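Local structure of ATP-dependent 6-phosphofructokinase subunit beta (Saccharomyces cerevisiae, 3O8O) at residues B[295-301]-B[541-545]; B[560-566]-B[652-658]; B[571-577]-B[589-593]; B[601-605]-B[646-651]. The protein catalyses the ATP-dependent phosphorylation of D-fructose 6-phosphate to fructose 1,6-bisphosphate, the first committing step of glycolysis. All coordinates share one frame; numbering follows the deposited sequence.

In the fold
Interaction 1 joins the two halves of the chain: helix 297-316 of the N-terminal catalytic domain meets helix 537-558 of the C-terminal regulatory domain. The other three all lie in the regulatory domain, around its parallel sheet 587-589, 622-627, 561-567 and 652-656. Helix 537-558 runs into strand 561-567 of interaction 2, and the chain then makes interaction 3 and interaction 4 before strand 652-656 comes back to close interaction 2. Leu541 and Leu544 pack on Leu575, tying interactions 1 and 3, whose centres are about 17 Å apart. Interactions 2 and 4 touch at Gly560 and Phe651. Thus one domain carries both an activator pocket and an interdomain surface.

Interaction 1: B[295-301]-B[541-545]; sequences AVAYDRI and LNALM
Ala297 N donates to Asn542 OD1 across 3.0 Å, and the bond is almost straight, 176° at the hydrogen. Ala297 opens a helix, with Val296 at the N-cap position, so its N-H has no earlier turn of that helix to bond to; the amide oxygen of the other helix takes it. The donor sits tilted from the carbonyl plane of Asn542, not in it. The far end of this amide is held too, ND2 bonding the backbone oxygen of Asp538 one turn earlier. Val296 CG1 rests against the amide, 3.6 Å from Asn542 OD1. These helices belong to different halves of the enzyme, 297-316 to the catalytic domain and 537-558 to the regulatory domain, in the tandem arrangement of eukaryotic phosphofructokinases. Their short axes pass 10.6 Å apart at 80°, close to perpendicular, and the small Ala297 lies at the crossing: its CB fits between Leu541 CD2, Asn542 and Met545 SD. Beside it Ile301 and Leu541 meet tip to tip, CD1 to CD2 at 3.5 Å. On the other flank Met545 reaches over a face of the Arg300 guanidinium. Its SD lies 3.2 Å above the plane, over the centre of the group, and a bend at chi3 (77°) lays CE alongside NH2. Bonds to all three guanidinium nitrogens fix its rotation: NE to Ala295 O at 2.8 Å, in the plane of the group, NH1 to Ala582 O, and NH2 by a salt bridge to Asp549 and a hydrogen bond to Thr294.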
# COMPACT_ATOMS: atom_id res chain seq x y z
N ALA B 295 15.23 -21.54 -27.82
CA ALA B 295 14.06 -21.30 -28.63
C ALA B 295 13.33 -20.01 -28.25
O ALA B 295 13.16 -19.69 -27.07
CB ALA B 295 13.12 -22.49 -28.53
N VAL B 296 12.92 -19.26 -29.28
CA VAL B 296 12.16 -18.04 -29.13
C VAL B 296 10.79 -18.47 -28.58
O VAL B 296 10.37 -19.59 -28.80
CB VAL B 296 12.01 -17.35 -30.53
CG1 VAL B 296 10.78 -16.42 -30.58
CG2 VAL B 296 13.30 -16.60 -30.84
N ALA B 297 10.10 -17.57 -27.88
CA ALA B 297 8.80 -17.92 -27.28
C ALA B 297 7.89 -18.62 -28.27
O ALA B 297 7.26 -19.63 -27.92
CB ALA B 297 8.11 -16.66 -26.69
N TYR B 298 7.81 -18.11 -29.49
CA TYR B 298 6.94 -18.74 -30.46
C TYR B 298 7.34 -20.21 -30.65
O TYR B 298 6.50 -21.10 -30.59
CB TYR B 298 7.00 -18.00 -31.80
CG TYR B 298 6.06 -18.56 -32.84
CD1 TYR B 298 4.70 -18.24 -32.82
CD2 TYR B 298 6.51 -19.46 -33.82
CE1 TYR B 298 3.81 -18.79 -33.75
CE2 TYR B 298 5.61 -20.03 -34.75
CZ TYR B 298 4.26 -19.69 -34.71
OH TYR B 298 3.33 -20.25 -35.56
N ASP B 299 8.63 -20.47 -30.85
CA ASP B 299 9.06 -21.84 -31.04
C ASP B 299 8.78 -22.70 -29.83
O ASP B 299 8.23 -23.79 -29.96
CB ASP B 299 10.53 -21.94 -31.42
CG ASP B 299 10.76 -21.70 -32.90
OD1 ASP B 299 9.92 -22.12 -33.73
OD2 ASP B 299 11.79 -21.10 -33.25
N ARG B 300 9.13 -22.23 -28.64
CA ARG B 300 8.84 -23.03 -27.47
C ARG B 300 7.36 -23.41 -27.47
O ARG B 300 7.02 -24.59 -27.43
CB ARG B 300 9.17 -22.27 -26.19
CG ARG B 300 10.61 -21.97 -26.00
CD ARG B 300 10.87 -21.42 -24.63
NE ARG B 300 12.15 -20.71 -24.61
CZ ARG B 300 12.78 -20.32 -23.51
NH1 ARG B 300 12.26 -20.55 -22.31
NH2 ARG B 300 13.93 -19.69 -23.62
N ILE B 301 6.49 -22.40 -27.53
CA ILE B 301 5.05 -22.63 -27.51
C ILE B 301 4.56 -23.52 -28.64
O ILE B 301 3.67 -24.35 -28.47
CB ILE B 301 4.30 -21.29 -27.55
CG1 ILE B 301 4.76 -20.43 -26.37
CG2 ILE B 301 2.79 -21.54 -27.46
CD1 ILE B 301 4.24 -19.00 -26.38
N LEU B 541 6.17 -11.05 -24.82
CA LEU B 541 6.21 -12.45 -24.48
C LEU B 541 7.65 -12.94 -24.32
O LEU B 541 7.97 -13.71 -23.42
CB LEU B 541 5.49 -13.28 -25.55
CG LEU B 541 5.34 -14.74 -25.15
CD1 LEU B 541 4.49 -14.78 -23.90
CD2 LEU B 541 4.69 -15.57 -26.22
N ASN B 542 8.51 -12.50 -25.21
CA ASN B 542 9.89 -12.93 -25.13
C ASN B 542 10.61 -12.25 -23.97
O ASN B 542 11.39 -12.86 -23.24
CB ASN B 542 10.61 -12.65 -26.45
CG ASN B 542 10.44 -13.77 -27.44
OD1 ASN B 542 11.15 -14.78 -27.38
ND2 ASN B 542 9.49 -13.61 -28.36
N ALA B 543 10.34 -10.96 -23.83
CA ALA B 543 10.94 -10.16 -22.78
C ALA B 543 10.70 -10.81 -21.44
O ALA B 543 11.62 -10.96 -20.62
CB ALA B 543 10.31 -8.79 -22.78
N LEU B 544 9.44 -11.18 -21.22
CA LEU B 544 9.02 -11.80 -19.98
C LEU B 544 9.61 -13.18 -19.87
O LEU B 544 10.16 -13.54 -18.84
CB LEU B 544 7.50 -11.87 -19.91
CG LEU B 544 6.88 -12.49 -18.65
CD1 LEU B 544 7.46 -11.83 -17.43
CD2 LEU B 544 5.38 -12.28 -18.64
N MET B 545 9.54 -13.95 -20.95
CA MET B 545 10.07 -15.30 -20.94
C MET B 545 11.55 -15.36 -20.57
O MET B 545 11.95 -16.18 -19.75
CB MET B 545 9.87 -15.96 -22.30
CG MET B 545 10.55 -17.29 -22.40
SD MET B 545 10.74 -17.83 -24.11
CE MET B 545 12.09 -16.86 -24.62

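Interaction 2: B[560-566]-B[652-658]; sequences GRAFVVD and DAKPAYP. With FDP (2,6-di-O-phosphono-beta-D-fructofuranose), chain J.
Arg561 runs out with CG anti to its nitrogen and then turns at chi3 (-72°), while Asp652 holds CG between its nitrogen and carbonyl carbon (chi1 67°); the two torsions bring guanidinium and carboxylate together, their planes 35° apart. The grip is side-on: NE bonds OD2 at 3.1 Å and NH2 bonds OD1 at 2.6 Å, the latter through the syn lone pair. Lys654 crosses over a face of the guanidinium, its CG 3.7 Å above the plane. From there Arg561 NH1 gives a weak hydrogen bond to phosphate oxygen O5P of the bound fructose 2,6-bisphosphate, 2.8 Å away, and Lys654 NZ heads for the same phosphate, modelled too close to be trusted in detail. Both residues thus line an anion pocket, consistent with an allosteric activator site. With an alanine at Arg561, the Asp652 carboxylate is likely to lose its charge partner and the phosphate one of its cations. After a weak bond from Asp652 N to Gly560 O, the parallel ladder runs from Ala562 N to Asp652 O at 3.0 Å to Asp566 N to Ala656 O at 2.8 Å. Phe563 lays CE2 against Lys654 CB at 3.6 Å. Strand 561-567 has 622-627 as its other neighbour; helix 537-558 packs on Phe563, and helix 636-647 covers the face of Ala653 and Val564, as part of the crossover from 622-627 to 652-656.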
# COMPACT_ATOMS: atom_id res chain seq x y z
N GLY B 560 14.77 -25.10 -3.07
CA GLY B 560 13.65 -24.86 -2.19
C GLY B 560 13.22 -23.41 -2.21
O GLY B 560 13.08 -22.75 -1.17
N ARG B 561 13.01 -22.89 -3.41
CA ARG B 561 12.57 -21.52 -3.52
C ARG B 561 11.75 -21.30 -4.76
O ARG B 561 12.04 -21.86 -5.81
CB ARG B 561 13.76 -20.57 -3.53
CG ARG B 561 13.36 -19.18 -3.92
CD ARG B 561 14.40 -18.19 -3.55
NE ARG B 561 14.48 -17.97 -2.11
CZ ARG B 561 15.28 -17.07 -1.56
NH1 ARG B 561 16.05 -16.32 -2.33
NH2 ARG B 561 15.30 -16.90 -0.25
N ALA B 562 10.72 -20.48 -4.63
CA ALA B 562 9.84 -20.15 -5.74
C ALA B 562 9.78 -18.63 -5.84
O ALA B 562 9.99 -17.91 -4.86
CB ALA B 562 8.42 -20.73 -5.51
N PHE B 563 9.52 -18.14 -7.05
CA PHE B 563 9.42 -16.70 -7.28
C PHE B 563 8.03 -16.35 -7.76
O PHE B 563 7.46 -17.04 -8.60
CB PHE B 563 10.41 -16.23 -8.35
CG PHE B 563 11.76 -15.85 -7.83
CD1 PHE B 563 12.84 -16.72 -7.92
CD2 PHE B 563 11.96 -14.61 -7.25
CE1 PHE B 563 14.10 -16.36 -7.45
CE2 PHE B 563 13.21 -14.23 -6.78
CZ PHE B 563 14.28 -15.10 -6.88
N VAL B 564 7.45 -15.30 -7.19
CA VAL B 564 6.16 -14.83 -7.65
C VAL B 564 6.51 -13.62 -8.50
O VAL B 564 7.01 -12.60 -7.97
CB VAL B 564 5.26 -14.41 -6.51
CG1 VAL B 564 3.94 -13.85 -7.08
CG2 VAL B 564 4.97 -15.57 -5.64
N VAL B 565 6.30 -13.76 -9.81
CA VAL B 565 6.62 -12.74 -10.78
C VAL B 565 5.44 -11.94 -11.21
O VAL B 565 4.54 -12.47 -11.86
CB VAL B 565 7.18 -13.35 -12.04
CG1 VAL B 565 7.73 -12.25 -12.92
CG2 VAL B 565 8.22 -14.37 -11.69
N ASP B 566 5.45 -10.65 -10.88
CA ASP B 566 4.37 -9.75 -11.28
C ASP B 566 4.37 -9.62 -12.81
O ASP B 566 5.39 -9.29 -13.39
CB ASP B 566 4.60 -8.40 -10.62
CG ASP B 566 3.51 -7.41 -10.96
OD1 ASP B 566 2.34 -7.75 -10.70
OD2 ASP B 566 3.82 -6.30 -11.45
N ASP B 652 10.61 -21.33 0.59
CA ASP B 652 10.14 -19.95 0.68
C ASP B 652 9.86 -19.38 -0.70
O ASP B 652 10.02 -20.07 -1.73
CB ASP B 652 11.15 -19.07 1.40
CG ASP B 652 12.42 -18.92 0.62
OD1 ASP B 652 13.26 -18.04 0.94
OD2 ASP B 652 12.57 -19.69 -0.34
N ALA B 653 9.45 -18.11 -0.73
CA ALA B 653 9.16 -17.45 -1.99
C ALA B 653 9.55 -16.00 -1.93
O ALA B 653 9.44 -15.36 -0.87
CB ALA B 653 7.69 -17.55 -2.31
N LYS B 654 10.00 -15.47 -3.07
CA LYS B 654 10.39 -14.06 -3.16
C LYS B 654 9.62 -13.42 -4.29
O LYS B 654 9.15 -14.08 -5.20
CB LYS B 654 11.89 -13.90 -3.43
CG LYS B 654 12.80 -14.36 -2.32
CD LYS B 654 12.31 -13.85 -0.98
CE LYS B 654 13.32 -14.09 0.13
NZ LYS B 654 14.42 -13.11 0.08
N PRO B 655 9.48 -12.10 -4.24
CA PRO B 655 8.75 -11.44 -5.32
C PRO B 655 9.69 -11.01 -6.46
O PRO B 655 10.91 -10.90 -6.28
CB PRO B 655 8.08 -10.26 -4.61
CG PRO B 655 9.09 -9.92 -3.57
CD PRO B 655 9.63 -11.22 -3.07
N ALA B 656 9.11 -10.79 -7.63
CA ALA B 656 9.89 -10.36 -8.78
C ALA B 656 9.04 -9.41 -9.59
O ALA B 656 7.92 -9.75 -9.96
CB ALA B 656 10.30 -11.54 -9.63
N TYR B 657 9.58 -8.21 -9.84
CA TYR B 657 8.85 -7.22 -10.61
C TYR B 657 9.59 -6.76 -11.86
O TYR B 657 10.19 -5.68 -11.86
CB TYR B 657 8.51 -6.02 -9.74
CG TYR B 657 7.50 -6.28 -8.66
CD1 TYR B 657 7.89 -6.76 -7.42
CD2 TYR B 657 6.16 -6.02 -8.85
CE1 TYR B 657 6.96 -6.96 -6.38
CE2 TYR B 657 5.23 -6.21 -7.84
CZ TYR B 657 5.64 -6.68 -6.60
OH TYR B 657 4.71 -6.86 -5.60
N PRO B 658 9.54 -7.55 -12.94
CA PRO B 658 10.21 -7.20 -14.19
C PRO B 658 9.71 -5.86 -14.68
O PRO B 658 10.42 -5.12 -15.35
CB PRO B 658 9.87 -8.37 -15.11
CG PRO B 658 8.59 -8.85 -14.58
CD PRO B 658 8.76 -8.78 -13.10
P1 FDP J . 23.82 -9.18 -0.60
O1P FDP J . 25.04 -9.98 -0.31
O2P FDP J . 24.06 -7.62 -0.30
O3P FDP J . 22.58 -9.63 0.32
O1 FDP J . 20.99 -6.65 -3.14
C1 FDP J . 22.24 -7.20 -2.70
C2 FDP J . 22.11 -8.72 -2.61
O2 FDP J . 23.32 -9.32 -2.12
C3 FDP J . 21.78 -9.33 -3.98
O3 FDP J . 22.95 -9.92 -4.55
C4 FDP J . 20.82 -10.45 -3.59
O4 FDP J . 20.03 -10.78 -4.73
C5 FDP J . 20.01 -9.70 -2.53
O5 FDP J . 21.01 -9.03 -1.75
C6 FDP J . 19.18 -10.61 -1.62
O6 FDP J . 18.27 -11.44 -2.35
P2 FDP J . 17.45 -12.57 -1.56
O4P FDP J . 16.20 -12.02 -0.98
O5P FDP J . 17.17 -13.76 -2.60
O6P FDP J . 18.46 -13.15 -0.44

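Interaction 3: B[571-577]-B[589-593]; sequences NSGYLAT and YVPEE
Glu592, in the loop after strand 587-589, reaches back to Gly573 at the start of helix 574-583, the helix of a beta-alpha-beta crossover from strand 561-567 to strand 587-589 in the regulatory domain. The polar contact centres on a nearly straight hydrogen bond. Gly573, at the N-cap position, gives its N-H to Glu592 OE2 at 2.8 Å and 173°, on the syn side but 26° out of the carboxylate plane. A bend at chi2 (100°) swings the acid back to reach it. So near a helix start, the carboxylate is likely to be favoured by the helix dipole. A glutamine here, with no charge to set beside the helix start, would probably hold Gly573 N less firmly. Apolar contacts lie next to it. Gly573 carries no CB, and Val590 CG1 uses the room, 3.6 Å from Gly573 CA; the same methyl reaches Ala576 CB at 4.1 Å. Pro591 leans its CD over Gly573 CA at 3.8 Å. Within the helix-side segment, Ser572 makes an ST turn, its OG accepting from Tyr574 N at 3.2 Å while also bonding Ser525 O; it stands near Asn527 of an activator site. Asn571 is tied by its side chain to Asn629, and its backbone is covered by the proline: Asn571 O lies 3.3 Å from Pro591 CB.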
# COMPACT_ATOMS: atom_id res chain seq x y z
N ASN B 571 -6.29 -6.54 -17.60
CA ASN B 571 -7.24 -7.57 -17.26
C ASN B 571 -7.13 -8.79 -18.15
O ASN B 571 -7.97 -9.71 -18.07
CB ASN B 571 -8.66 -7.02 -17.34
CG ASN B 571 -8.95 -5.98 -16.29
OD1 ASN B 571 -8.58 -6.13 -15.14
ND2 ASN B 571 -9.63 -4.93 -16.69
N SER B 572 -6.12 -8.80 -19.01
CA SER B 572 -5.91 -9.91 -19.93
C SER B 572 -4.80 -10.85 -19.48
O SER B 572 -3.65 -10.43 -19.34
CB SER B 572 -5.59 -9.41 -21.32
OG SER B 572 -5.17 -10.49 -22.13
N GLY B 573 -5.16 -12.12 -19.28
CA GLY B 573 -4.20 -13.12 -18.86
C GLY B 573 -3.39 -13.70 -20.01
O GLY B 573 -2.63 -14.66 -19.85
N TYR B 574 -3.54 -13.11 -21.18
CA TYR B 574 -2.82 -13.60 -22.34
C TYR B 574 -1.31 -13.74 -22.10
O TYR B 574 -0.74 -14.82 -22.25
CB TYR B 574 -3.07 -12.68 -23.53
CG TYR B 574 -2.29 -13.11 -24.74
CD1 TYR B 574 -2.71 -14.18 -25.53
CD2 TYR B 574 -1.13 -12.43 -25.09
CE1 TYR B 574 -1.99 -14.56 -26.65
CE2 TYR B 574 -0.42 -12.80 -26.19
CZ TYR B 574 -0.84 -13.85 -26.97
OH TYR B 574 -0.12 -14.14 -28.11
N LEU B 575 -0.66 -12.64 -21.71
CA LEU B 575 0.78 -12.65 -21.49
C LEU B 575 1.24 -13.62 -20.40
O LEU B 575 2.19 -14.39 -20.60
CB LEU B 575 1.26 -11.25 -21.16
CG LEU B 575 2.76 -11.06 -20.86
CD1 LEU B 575 3.69 -11.50 -22.00
CD2 LEU B 575 2.98 -9.59 -20.56
N ALA B 576 0.58 -13.60 -19.26
CA ALA B 576 0.96 -14.51 -18.19
C ALA B 576 0.81 -15.97 -18.64
O ALA B 576 1.68 -16.81 -18.36
CB ALA B 576 0.09 -14.25 -16.97
N THR B 577 -0.27 -16.27 -19.36
CA THR B 577 -0.53 -17.62 -19.83
C THR B 577 0.53 -18.15 -20.75
O THR B 577 1.14 -19.18 -20.47
CB THR B 577 -1.87 -17.73 -20.56
OG1 THR B 577 -2.93 -17.45 -19.64
CG2 THR B 577 -2.03 -19.14 -21.12
N TYR B 589 -1.37 -17.11 -12.18
CA TYR B 589 -2.64 -16.53 -11.79
C TYR B 589 -3.02 -15.44 -12.78
O TYR B 589 -2.18 -14.60 -13.12
CB TYR B 589 -2.52 -15.95 -10.37
CG TYR B 589 -2.30 -16.98 -9.30
CD1 TYR B 589 -1.27 -16.83 -8.38
CD2 TYR B 589 -3.09 -18.11 -9.21
CE1 TYR B 589 -1.05 -17.79 -7.39
CE2 TYR B 589 -2.88 -19.07 -8.23
CZ TYR B 589 -1.86 -18.91 -7.33
OH TYR B 589 -1.65 -19.85 -6.34
N VAL B 590 -4.27 -15.44 -13.25
CA VAL B 590 -4.73 -14.44 -14.21
C VAL B 590 -5.94 -13.65 -13.78
O VAL B 590 -6.72 -14.11 -12.96
CB VAL B 590 -5.03 -15.09 -15.53
CG1 VAL B 590 -3.70 -15.47 -16.20
CG2 VAL B 590 -5.91 -16.32 -15.31
N PRO B 591 -6.13 -12.46 -14.35
CA PRO B 591 -7.27 -11.61 -13.98
C PRO B 591 -8.60 -12.28 -14.13
O PRO B 591 -9.48 -12.14 -13.29
CB PRO B 591 -7.14 -10.40 -14.91
CG PRO B 591 -5.67 -10.41 -15.31
CD PRO B 591 -5.39 -11.87 -15.48
N GLU B 592 -8.76 -13.02 -15.21
CA GLU B 592 -10.03 -13.68 -15.47
C GLU B 592 -10.41 -14.73 -14.43
O GLU B 592 -11.58 -15.03 -14.26
CB GLU B 592 -9.99 -14.28 -16.87
CG GLU B 592 -9.59 -13.24 -17.93
CD GLU B 592 -8.12 -13.33 -18.35
OE1 GLU B 592 -7.30 -13.80 -17.53
OE2 GLU B 592 -7.79 -12.92 -19.49
N GLU B 593 -9.42 -15.27 -13.71
CA GLU B 593 -9.68 -16.29 -12.70
C GLU B 593 -9.57 -15.81 -11.28
O GLU B 593 -10.33 -16.23 -10.42
CB GLU B 593 -8.73 -17.45 -12.86
CG GLU B 593 -9.08 -18.39 -13.96
CD GLU B 593 -8.17 -19.60 -13.94
OE1 GLU B 593 -7.95 -20.13 -12.83
OE2 GLU B 593 -7.67 -20.01 -15.01

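Interaction 4: B[601-605]-B[646-651]; sequences SEDIE and EADGRF
Ile604 reaches from its helix toward Glu646 and Phe651, and its two branches divide the work. At CB the chain splits: CG2 stands anti to the backbone N, and CG1 anti to the carbonyl carbon (chi1 -56°). CG2 meets Phe651 CZ at 3.9 Å and comes almost as near to Glu646 CB. The other branch carries on through CG1 to CD1, which ends on the aliphatic part of Glu646, 3.6 Å from its CB and a little further from its CG. In both pairs the side chains cross at about a right angle. The backbone shares in this, since Ile604 O sits 3.7 Å from Phe651 CZ. One residue on, Glu605 and Arg650 form a salt bridge with carboxylate and guanidinium nearly coplanar, 27° apart. Arg650 NH1 serves both oxygens, OE2 at 2.7 Å and OE1 at 3.3 Å, each bond weak, while NH2 has a second acid in Glu612. Arg650 gets there through the type I' turn from Ala647 to Arg650, which ends helix 636-647 and doubles the chain back, with positive phi at Asp648 and Gly649. The Glu646 carboxylate makes weak hydrogen bonds to a neighbouring subunit. Helices 597-614 and 636-647 meet here, Ile604 also touching Ile643; Phe651 packs against Phe611, and the chain passes directly from it into strand 652-656, outermost in the sheet within this chain.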
# COMPACT_ATOMS: atom_id res chain seq x y z
N SER B 601 -4.03 -22.22 -1.34
CA SER B 601 -3.57 -23.20 -0.36
C SER B 601 -3.08 -24.49 -0.99
O SER B 601 -2.04 -25.03 -0.59
CB SER B 601 -4.67 -23.50 0.64
OG SER B 601 -4.09 -23.52 1.92
N GLU B 602 -3.82 -24.98 -1.96
CA GLU B 602 -3.42 -26.19 -2.66
C GLU B 602 -2.10 -25.98 -3.42
O GLU B 602 -1.20 -26.84 -3.38
CB GLU B 602 -4.51 -26.63 -3.64
CG GLU B 602 -5.69 -27.30 -2.96
CD GLU B 602 -6.77 -27.68 -3.94
OE1 GLU B 602 -6.42 -28.26 -4.99
OE2 GLU B 602 -7.97 -27.41 -3.65
N ASP B 603 -2.00 -24.85 -4.11
CA ASP B 603 -0.81 -24.54 -4.87
C ASP B 603 0.36 -24.56 -3.94
O ASP B 603 1.43 -25.06 -4.29
CB ASP B 603 -0.90 -23.17 -5.52
CG ASP B 603 -1.66 -23.19 -6.82
OD1 ASP B 603 -1.45 -24.14 -7.61
OD2 ASP B 603 -2.46 -22.26 -7.06
N ILE B 604 0.16 -24.04 -2.74
CA ILE B 604 1.23 -24.02 -1.75
C ILE B 604 1.57 -25.43 -1.28
O ILE B 604 2.74 -25.73 -1.04
CB ILE B 604 0.88 -23.18 -0.55
CG1 ILE B 604 0.53 -21.75 -0.99
CG2 ILE B 604 2.05 -23.19 0.40
CD1 ILE B 604 0.57 -20.70 0.11
N GLU B 605 0.57 -26.30 -1.13
CA GLU B 605 0.89 -27.66 -0.71
C GLU B 605 1.60 -28.40 -1.81
O GLU B 605 2.63 -29.04 -1.58
CB GLU B 605 -0.36 -28.43 -0.29
CG GLU B 605 -0.58 -28.37 1.21
CD GLU B 605 0.70 -28.70 2.00
OE1 GLU B 605 1.23 -29.83 1.79
OE2 GLU B 605 1.15 -27.84 2.80
N GLU B 646 2.85 -19.75 4.92
CA GLU B 646 2.15 -21.00 4.78
C GLU B 646 3.18 -22.10 4.55
O GLU B 646 3.01 -23.21 5.04
CB GLU B 646 1.20 -20.94 3.60
CG GLU B 646 -0.05 -21.71 3.85
CD GLU B 646 -0.93 -21.04 4.90
OE1 GLU B 646 -1.93 -21.67 5.29
OE2 GLU B 646 -0.62 -19.89 5.32
N ALA B 647 4.25 -21.82 3.82
CA ALA B 647 5.28 -22.83 3.57
C ALA B 647 5.76 -23.41 4.89
O ALA B 647 5.92 -24.62 5.05
CB ALA B 647 6.43 -22.22 2.82
N ASP B 648 6.00 -22.53 5.84
CA ASP B 648 6.42 -22.95 7.17
C ASP B 648 7.79 -23.60 7.18
O ASP B 648 7.94 -24.71 7.68
CB ASP B 648 5.37 -23.92 7.72
CG ASP B 648 5.31 -23.91 9.22
OD1 ASP B 648 4.47 -24.65 9.78
OD2 ASP B 648 6.09 -23.18 9.85
N GLY B 649 8.78 -22.93 6.65
CA GLY B 649 10.12 -23.48 6.63
C GLY B 649 10.41 -24.50 5.55
O GLY B 649 11.57 -24.68 5.19
N ARG B 650 9.39 -25.17 5.01
CA ARG B 650 9.61 -26.18 3.98
C ARG B 650 10.29 -25.61 2.72
O ARG B 650 11.15 -26.25 2.10
CB ARG B 650 8.29 -26.83 3.62
CG ARG B 650 7.47 -27.16 4.86
CD ARG B 650 6.03 -27.42 4.51
NE ARG B 650 5.87 -28.72 3.86
CZ ARG B 650 4.69 -29.20 3.47
NH1 ARG B 650 3.60 -28.46 3.66
NH2 ARG B 650 4.62 -30.41 2.91
N PHE B 651 9.89 -24.40 2.35
CA PHE B 651 10.46 -23.70 1.19
C PHE B 651 9.99 -22.26 1.31
O PHE B 651 9.07 -21.98 2.07
CB PHE B 651 9.93 -24.30 -0.11
CG PHE B 651 8.48 -24.06 -0.32
CD1 PHE B 651 8.05 -23.04 -1.18
CD2 PHE B 651 7.51 -24.85 0.31
CE1 PHE B 651 6.67 -22.82 -1.41
CE2 PHE B 651 6.12 -24.64 0.08
CZ PHE B 651 5.71 -23.62 -0.78